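Local coordinates for protein endoglucanase (Clostridium thermocellum, PDB 2E4T) that hydrolyses internal beta-1,4-glucan linkages of cellulose, and also xyloglucan, with this TIM-barrel-containing family 44 portion of a longer multidomain glycosidase, at residues Tyr26-Asn31 and Asn405-Tyr410; Leu109-Tyr114 and Ala188-Thr193. All blocks are in the same frame, centred on the assembly; numbering follows the deposited sequence.

Contact 1. Residues Tyr26-Asn31 and Asn405-Tyr410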
ATOM      1  N   TYR A  26       1.749  -8.344  -5.326  1.00  4.97           N
ATOM      2  CA  TYR A  26       2.395  -7.152  -4.779  1.00  5.14           C
ATOM      3  C   TYR A  26       1.620  -6.524  -3.627  1.00  4.79           C
ATOM      4  O   TYR A  26       1.968  -5.428  -3.170  1.00  5.07           O
ATOM      5  CB  TYR A  26       2.599  -6.096  -5.892  1.00  5.22           C
ATOM      6  CG  TYR A  26       3.181  -6.701  -7.143  1.00  5.56           C
ATOM      7  CD1 TYR A  26       4.394  -7.451  -7.102  1.00  6.11           C
ATOM      8  CD2 TYR A  26       2.535  -6.531  -8.374  1.00  6.70           C
ATOM      9  CE1 TYR A  26       4.904  -8.016  -8.268  1.00  7.14           C
ATOM     10  CE2 TYR A  26       3.051  -7.091  -9.531  1.00  8.13           C
ATOM     11  CZ  TYR A  26       4.235  -7.821  -9.492  1.00  7.90           C
ATOM     12  OH  TYR A  26       4.738  -8.377 -10.644  1.00 10.83           O
ATOM     13  N   ILE A  27       0.587  -7.232  -3.090  1.00  4.88           N
ATOM     14  CA  ILE A  27      -0.182  -6.699  -1.998  1.00  4.62           C
ATOM     15  C   ILE A  27       0.514  -6.805  -0.653  1.00  4.39           C
ATOM     16  O   ILE A  27       0.060  -6.192   0.328  1.00  5.14           O
ATOM     17  CB  ILE A  27      -1.587  -7.326  -1.924  1.00  5.00           C
ATOM     18  CG1 ILE A  27      -1.515  -8.833  -1.738  1.00  5.14           C
ATOM     19  CG2 ILE A  27      -2.406  -6.911  -3.163  1.00  5.94           C
ATOM     20  CD1 ILE A  27      -2.862  -9.443  -1.410  1.00  6.00           C
ATOM     21  N   TYR A  28       1.604  -7.578  -0.572  1.00  4.98           N
ATOM     22  CA  TYR A  28       2.268  -7.879   0.696  1.00  4.61           C
ATOM     23  C   TYR A  28       3.522  -7.037   0.881  1.00  4.65           C
ATOM     24  O   TYR A  28       4.594  -7.529   1.283  1.00  5.45           O
ATOM     25  CB  TYR A  28       2.620  -9.385   0.762  1.00  5.10           C
ATOM     26  CG  TYR A  28       1.462 -10.285   0.389  1.00  5.04           C
ATOM     27  CD1 TYR A  28       0.356 -10.461   1.226  1.00  5.23           C
ATOM     28  CD2 TYR A  28       1.482 -11.016  -0.797  1.00  5.28           C
ATOM     29  CE1 TYR A  28      -0.684 -11.303   0.892  1.00  5.41           C
ATOM     30  CE2 TYR A  28       0.437 -11.871  -1.143  1.00  5.41           C
ATOM     31  CZ  TYR A  28      -0.643 -12.033  -0.294  1.00  4.78           C
ATOM     32  OH  TYR A  28      -1.710 -12.866  -0.594  1.00  5.47           O
ATOM     33  N   GLY A  29       3.405  -5.719   0.588  1.00  4.83           N
ATOM     34  CA  GLY A  29       4.581  -4.864   0.597  1.00  5.27           C
ATOM     35  C   GLY A  29       4.712  -4.003   1.862  1.00  4.44           C
ATOM     36  O   GLY A  29       3.836  -3.960   2.743  1.00  4.89           O
ATOM     37  N   SER A  30       5.842  -3.251   1.886  1.00  4.74           N
ATOM     38  CA  SER A  30       6.075  -2.309   2.975  1.00  4.54           C
ATOM     39  C   SER A  30       6.790  -1.046   2.424  1.00  4.41           C
ATOM     40  O   SER A  30       7.415  -1.062   1.367  1.00  5.09           O
ATOM     41  CB  SER A  30       6.912  -2.927   4.122  1.00  5.22           C
ATOM     42  OG  SER A  30       8.265  -3.144   3.743  1.00  5.29           O
ATOM     43  N   ASN A  31       6.693   0.015   3.233  1.00  4.98           N
ATOM     44  CA  ASN A  31       7.470   1.240   3.037  1.00  4.84           C
ATOM     45  C   ASN A  31       8.801   1.210   3.780  1.00  4.99           C
ATOM     46  O   ASN A  31       9.802   1.738   3.275  1.00  5.86           O
ATOM     47  CB  ASN A  31       6.702   2.465   3.504  1.00  5.37           C
ATOM     48  CG  ASN A  31       5.549   2.834   2.603  1.00  5.08           C
ATOM     49  OD1 ASN A  31       5.718   3.630   1.657  1.00  6.66           O
ATOM     50  ND2 ASN A  31       4.334   2.349   2.898  1.00  5.54           N
ATOM     51  N   ASN A 405       3.978 -12.308   7.176  1.00  4.98           N
ATOM     52  CA  ASN A 405       4.637 -13.601   6.937  1.00  4.94           C
ATOM     53  C   ASN A 405       3.648 -14.751   6.875  1.00  4.96           C
ATOM     54  O   ASN A 405       3.943 -15.780   6.238  1.00  5.52           O
ATOM     55  CB  ASN A 405       5.691 -13.879   8.022  1.00  5.19           C
ATOM     56  CG  ASN A 405       6.981 -13.142   7.759  1.00  6.26           C
ATOM     57  OD1 ASN A 405       7.330 -12.768   6.646  1.00  7.10           O
ATOM     58  ND2 ASN A 405       7.755 -12.963   8.871  1.00  7.73           N
ATOM     59  N   LEU A 406       2.489 -14.644   7.518  1.00  4.98           N
ATOM     60  CA  LEU A 406       1.493 -15.721   7.432  1.00  5.12           C
ATOM     61  C   LEU A 406       1.127 -15.962   5.943  1.00  5.17           C
ATOM     62  O   LEU A 406       0.792 -17.105   5.568  1.00  5.87           O
ATOM     63  CB  LEU A 406       0.278 -15.378   8.254  1.00  5.98           C
ATOM     64  CG  LEU A 406      -0.649 -16.566   8.551  1.00  6.34           C
ATOM     65  CD1 LEU A 406      -0.014 -17.611   9.438  1.00  7.56           C
ATOM     66  CD2 LEU A 406      -1.972 -16.041   9.149  1.00  8.56           C
ATOM     67  N   TYR A 407       1.160 -14.891   5.136  1.00  5.18           N
ATOM     68  CA  TYR A 407       0.930 -15.007   3.708  1.00  5.10           C
ATOM     69  C   TYR A 407       2.197 -15.259   2.912  1.00  5.10           C
ATOM     70  O   TYR A 407       2.161 -16.018   1.929  1.00  6.75           O
ATOM     71  CB  TYR A 407       0.264 -13.743   3.146  1.00  5.35           C
ATOM     72  CG  TYR A 407      -1.174 -13.600   3.578  1.00  4.95           C
ATOM     73  CD1 TYR A 407      -2.220 -13.966   2.694  1.00  5.03           C
ATOM     74  CD2 TYR A 407      -1.508 -13.102   4.838  1.00  5.05           C
ATOM     75  CE1 TYR A 407      -3.538 -13.841   3.056  1.00  4.96           C
ATOM     76  CE2 TYR A 407      -2.830 -12.994   5.241  1.00  5.17           C
ATOM     77  CZ  TYR A 407      -3.876 -13.338   4.330  1.00  4.88           C
ATOM     78  OH  TYR A 407      -5.196 -13.261   4.689  1.00  5.06           O
ATOM     79  N   THR A 408       3.307 -14.616   3.245  1.00  5.38           N
ATOM     80  CA  THR A 408       4.456 -14.603   2.354  1.00  5.34           C
ATOM     81  C   THR A 408       5.523 -15.619   2.691  1.00  5.49           C
ATOM     82  O   THR A 408       6.396 -15.883   1.829  1.00  6.59           O
ATOM     83  CB  THR A 408       5.112 -13.193   2.343  1.00  5.67           C
ATOM     84  OG1 THR A 408       5.575 -13.002   3.693  1.00  5.73           O
ATOM     85  CG2 THR A 408       4.170 -12.122   1.897  1.00  6.07           C
ATOM     86  N   ASN A 409       5.545 -16.134   3.919  1.00  5.58           N
ATOM     87  CA  ASN A 409       6.677 -16.975   4.343  1.00  5.95           C
ATOM     88  C   ASN A 409       6.250 -17.640   5.653  1.00  6.47           C
ATOM     89  O   ASN A 409       6.803 -17.369   6.747  1.00  7.46           O
ATOM     90  CB  ASN A 409       7.944 -16.157   4.503  1.00  6.66           C
ATOM     91  CG  ASN A 409       9.171 -17.039   4.624  1.00  7.29           C
ATOM     92  OD1 ASN A 409       9.071 -18.270   4.821  1.00  7.95           O
ATOM     93  ND2 ASN A 409      10.334 -16.443   4.443  1.00  8.66           N
ATOM     94  N   TYR A 410       5.251 -18.514   5.575  1.00  6.04           N
ATOM     95  CA  TYR A 410       4.671 -19.006   6.810  1.00  6.80           C
ATOM     96  C   TYR A 410       5.532 -20.035   7.540  1.00  7.03           C
ATOM     97  O   TYR A 410       5.352 -20.231   8.748  1.00  8.00           O
ATOM     98  CB  TYR A 410       3.227 -19.538   6.599  1.00  7.13           C
ATOM     99  CG  TYR A 410       3.127 -20.666   5.615  1.00  7.55           C
ATOM    100  CD1 TYR A 410       3.459 -21.978   5.939  1.00  8.61           C
ATOM    101  CD2 TYR A 410       2.689 -20.430   4.321  1.00  8.32           C
ATOM    102  CE1 TYR A 410       3.336 -22.985   4.966  1.00  8.91           C
ATOM    103  CE2 TYR A 410       2.597 -21.424   3.365  1.00  9.97           C
ATOM    104  CZ  TYR A 410       2.903 -22.680   3.687  1.00  9.33           C
ATOM    105  OH  TYR A 410       2.803 -23.656   2.722  1.00 12.31           O
TER

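Contact 2. Residues Leu109-Tyr114 and Ala188-Thr193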
ATOM      1  N   LEU A 109       8.476  10.026  -7.580  1.00  5.15           N
ATOM      2  CA  LEU A 109       9.033  11.151  -8.319  1.00  5.11           C
ATOM      3  C   LEU A 109       8.403  12.452  -7.778  1.00  5.19           C
ATOM      4  O   LEU A 109       7.371  12.460  -7.120  1.00  5.69           O
ATOM      5  CB  LEU A 109       8.768  11.000  -9.825  1.00  5.62           C
ATOM      6  CG  LEU A 109       9.351   9.713 -10.431  1.00  5.80           C
ATOM      7  CD1 LEU A 109       8.946   9.652 -11.916  1.00  6.86           C
ATOM      8  CD2 LEU A 109      10.865   9.656 -10.266  1.00  6.92           C
ATOM      9  N   GLN A 110       9.089  13.573  -8.109  1.00  5.42           N
ATOM     10  CA  GLN A 110       8.834  14.840  -7.448  1.00  5.20           C
ATOM     11  C   GLN A 110       7.992  15.760  -8.351  1.00  5.30           C
ATOM     12  O   GLN A 110       8.399  16.104  -9.467  1.00  7.29           O
ATOM     13  CB  GLN A 110      10.200  15.490  -7.144  1.00  5.48           C
ATOM     14  CG  GLN A 110      10.973  14.729  -6.067  1.00  5.81           C
ATOM     15  CD  GLN A 110      11.388  13.314  -6.447  1.00  5.05           C
ATOM     16  OE1 GLN A 110      11.995  13.090  -7.517  1.00  5.87           O
ATOM     17  NE2 GLN A 110      11.075  12.347  -5.568  1.00  5.89           N
ATOM     18  N   ALA A 111       6.816  16.147  -7.834  1.00  5.41           N
ATOM     19  CA  ALA A 111       5.877  16.926  -8.594  1.00  5.69           C
ATOM     20  C   ALA A 111       5.428  18.217  -7.914  1.00  5.66           C
ATOM     21  O   ALA A 111       4.802  19.061  -8.551  1.00  7.45           O
ATOM     22  CB  ALA A 111       4.641  16.116  -9.020  1.00  6.84           C
ATOM     23  N   ALA A 112       5.697  18.391  -6.617  1.00  5.67           N
ATOM     24  CA  ALA A 112       5.218  19.576  -5.904  1.00  5.81           C
ATOM     25  C   ALA A 112       5.841  20.859  -6.496  1.00  5.56           C
ATOM     26  O   ALA A 112       5.225  21.924  -6.387  1.00  7.76           O
ATOM     27  CB  ALA A 112       5.499  19.476  -4.423  1.00  6.07           C
ATOM     28  N   GLY A 113       7.016  20.759  -7.071  1.00  6.50           N
ATOM     29  CA  GLY A 113       7.543  21.792  -7.953  1.00  6.44           C
ATOM     30  C   GLY A 113       9.012  22.094  -7.791  1.00  5.61           C
ATOM     31  O   GLY A 113       9.631  22.621  -8.726  1.00  6.14           O
ATOM     32  N   TYR A 114       9.569  21.774  -6.617  1.00  5.56           N
ATOM     33  CA  TYR A 114      10.961  22.102  -6.293  1.00  5.43           C
ATOM     34  C   TYR A 114      11.525  20.982  -5.407  1.00  5.32           C
ATOM     35  O   TYR A 114      10.755  20.280  -4.703  1.00  6.00           O
ATOM     36  CB  TYR A 114      11.037  23.422  -5.505  1.00  5.83           C
ATOM     37  CG  TYR A 114      10.583  24.608  -6.321  1.00  5.50           C
ATOM     38  CD1 TYR A 114      11.511  25.371  -7.048  1.00  5.63           C
ATOM     39  CD2 TYR A 114       9.241  24.976  -6.401  1.00  5.97           C
ATOM     40  CE1 TYR A 114      11.093  26.437  -7.833  1.00  6.49           C
ATOM     41  CE2 TYR A 114       8.803  26.025  -7.206  1.00  6.57           C
ATOM     42  CZ  TYR A 114       9.765  26.748  -7.916  1.00  6.69           C
ATOM     43  OH  TYR A 114       9.329  27.805  -8.705  1.00  7.89           O
ATOM     44  N   ALA A 188      -2.747  16.985  -1.663  1.00  5.17           N
ATOM     45  CA  ALA A 188      -3.633  17.858  -0.935  1.00  5.22           C
ATOM     46  C   ALA A 188      -3.054  18.307   0.398  1.00  5.14           C
ATOM     47  O   ALA A 188      -3.603  19.242   1.009  1.00  6.39           O
ATOM     48  CB  ALA A 188      -5.023  17.256  -0.766  1.00  6.00           C
ATOM     49  N   LEU A 189      -1.975  17.661   0.839  1.00  5.19           N
ATOM     50  CA  LEU A 189      -1.238  18.113   2.046  1.00  5.35           C
ATOM     51  C   LEU A 189       0.049  18.862   1.664  1.00  5.16           C
ATOM     52  O   LEU A 189       0.751  19.301   2.584  1.00  5.81           O
ATOM     53  CB  LEU A 189      -0.952  16.977   3.002  1.00  5.17           C
ATOM     54  CG  LEU A 189      -2.215  16.334   3.605  1.00  6.33           C
ATOM     55  CD1 LEU A 189      -1.812  15.308   4.655  1.00  7.08           C
ATOM     56  CD2 LEU A 189      -3.186  17.354   4.191  1.00  8.45           C
ATOM     57  N   TRP A 190       0.351  19.099   0.388  1.00  5.30           N
ATOM     58  CA  TRP A 190       1.574  19.837   0.064  1.00  5.27           C
ATOM     59  C   TRP A 190       1.635  21.156   0.837  1.00  5.17           C
ATOM     60  O   TRP A 190       2.707  21.541   1.352  1.00  5.79           O
ATOM     61  CB  TRP A 190       1.674  20.112  -1.433  1.00  5.45           C
ATOM     62  CG  TRP A 190       2.053  18.967  -2.283  1.00  5.16           C
ATOM     63  CD1 TRP A 190       2.718  17.823  -1.922  1.00  5.53           C
ATOM     64  CD2 TRP A 190       1.873  18.891  -3.707  1.00  5.03           C
ATOM     65  NE1 TRP A 190       2.941  17.016  -3.027  1.00  5.46           N
ATOM     66  CE2 TRP A 190       2.446  17.660  -4.147  1.00  5.30           C
ATOM     67  CE3 TRP A 190       1.275  19.736  -4.644  1.00  5.65           C
ATOM     68  CZ2 TRP A 190       2.428  17.281  -5.501  1.00  5.79           C
ATOM     69  CZ3 TRP A 190       1.259  19.362  -5.991  1.00  5.60           C
ATOM     70  CH2 TRP A 190       1.840  18.155  -6.406  1.00  5.77           C
ATOM     71  N   SER A 191       0.519  21.903   0.859  1.00  5.45           N
ATOM     72  CA  SER A 191       0.573  23.224   1.479  1.00  5.91           C
ATOM     73  C   SER A 191       0.679  23.171   3.023  1.00  6.01           C
ATOM     74  O   SER A 191       0.972  24.214   3.629  1.00  7.09           O
ATOM     75  CB  SER A 191      -0.670  24.007   1.087  1.00  6.87           C
ATOM     76  OG  SER A 191      -1.835  23.282   1.515  1.00  7.40           O
ATOM     77  N   HIS A 192       0.442  21.994   3.616  1.00  6.19           N
ATOM     78  CA  HIS A 192       0.574  21.790   5.045  1.00  6.69           C
ATOM     79  C   HIS A 192       1.942  21.171   5.404  1.00  5.99           C
ATOM     80  O   HIS A 192       2.629  21.649   6.338  1.00  7.08           O
ATOM     81  CB  HIS A 192      -0.570  20.865   5.519  1.00  8.80           C
ATOM     82  CG  HIS A 192      -0.507  20.632   6.950  1.00 14.45           C
ATOM     83  ND1 HIS A 192      -0.085  19.475   7.590  1.00 21.88           N
ATOM     84  CD2 HIS A 192      -0.871  21.483   7.922  1.00 16.68           C
ATOM     85  CE1 HIS A 192      -0.205  19.638   8.911  1.00 20.56           C
ATOM     86  NE2 HIS A 192      -0.676  20.857   9.129  1.00 23.30           N
ATOM     87  N   THR A 193       2.319  20.105   4.705  1.00  5.53           N
ATOM     88  CA  THR A 193       3.568  19.398   4.990  1.00  5.61           C
ATOM     89  C   THR A 193       4.776  20.130   4.418  1.00  5.26           C
ATOM     90  O   THR A 193       5.844  20.146   5.026  1.00  5.71           O
ATOM     91  CB  THR A 193       3.471  17.980   4.408  1.00  5.74           C
ATOM     92  OG1 THR A 193       2.311  17.373   5.014  1.00  6.76           O
ATOM     93  CG2 THR A 193       4.718  17.179   4.660  1.00  6.70           C
TER

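Contact 1. Residues Tyr26-Asn31 and Asn405-Tyr410
Tyr28 lays its ring across the last turn of helix 398-408, where Tyr407 and Thr408 receive it. The tightest point lies at the root of the side chain, with Tyr28 CB and Thr408 CG2 just 3.3 Å apart; the same methyl also sits beside the start of the ring, near CG. Farther out, Tyr28 CE1 comes to 3.5 Å from Tyr407 CB, and Tyr28 OH passes 3.5 Å from Tyr407 CD1. The two side chains cross at about a right angle, yet their ring planes differ by only 29°. Because the rings are slid apart, with centroids 5.4 Å from each other, they barely overlap, and the contact is made by CE1 and OH of Tyr28 against CB and CD1 of Tyr407, not by a full stack. Ile27 CG1 covers a face of Tyr28, 3.5 Å above the ring centre.

The polar groups of the helical partners are held by residues outside the two segments. Thr408 has OG1 between its backbone N and carbonyl carbon (chi1 63°), which puts the hydroxyl within hydrogen-bonding range of Thr37 O and of Ile404 O, one turn back in the same helix; the two carbonyls share its one proton, and CG2 is left for Tyr28. Tyr407 OH is tied to Ala375 O of helix 368-384, and Leu378 of that helix touches both tyrosines. Gly29 bonds to Ala389 and Phe391 of the parallel strand 388-391, while Tyr28 bonds to Thr39, just before strand 40-43.

No hydrogen bond spans the two segments. The buried interface between the corner at Tyr28, in the region of the first barrel strand, and the end of this helix therefore rests on aromatic and methyl packing, while bonds to residues outside the segments fix the tyrosine and threonine that the helix contributes.

Contact 2. Residues Leu109-Tyr114 and Ala188-Thr193
With CG anti to its carbonyl carbon (chi1 -75°) and the indole turned only -22° about chi2, Trp190 reaches from the first turn of a short helix to lie flat against Ala112. The alanine sits over one face of the indole. Its CB is 3.6 Å from Trp190 CE2, close to the bond shared by the two rings, and its CA makes a CH-pi contact 3.6 Å from the centroid of the six-membered ring, 11° off the normal. The backbone belongs to this surface as well, for Ala112 N lies 3.6 Å from Trp190 CZ2. At the far end of the indole, Ala111 O approaches CH2 obliquely at 3.8 Å, and Ala111 CB adds a looser touch to CZ2.

No direct hydrogen bond links the segments, but Asp184 bridges them. Its OD1 takes the indole NE1 of Trp190 while OD2 accepts the backbone N-H groups of both Ala111 and Ala112, so one carboxylate sets the indole against the loop. The helix bearing Trp190 opens with Leu189 O accepting from His192 N at 2.9 Å and Thr193 N at 2.8 Å.

Segment 109-114 leaves the end of barrel strand 104-109 and runs through a loop to strand 114-116, and Asp184 comes just after the adjacent parallel strand 180-183, so the contact joins loops beyond the third and fourth strands of the TIM barrel. Helix 204-221 borders both partners: Lys210 NZ bonds Ala111 O, and Glu206 touches Trp190. His198 meets the indole at an inclined angle, and Ala111 rests on Ile183 of strand 180-183.

The two contacts belong to different regions of the barrel. Contact 1 pairs the first strand with a helix that follows the eighth, where the barrel meets the large mixed sheet; contact 2 joins loops after the third and fourth strands, and in sequence it is nested inside the loop that contact 1 closes. Their centres are 30 Å apart, and their nearest atoms about 12 Å, without touching. Contact 1 lies nearer the zinc ion held by Asp35, Ala395 and Glu401: the Thr408 side chain is about 13 Å from the metal. Contact 2 is remote from both metal sites, though its loops extend from the C-terminal strand ends, where TIM-barrel glycosidases generally carry their active sites.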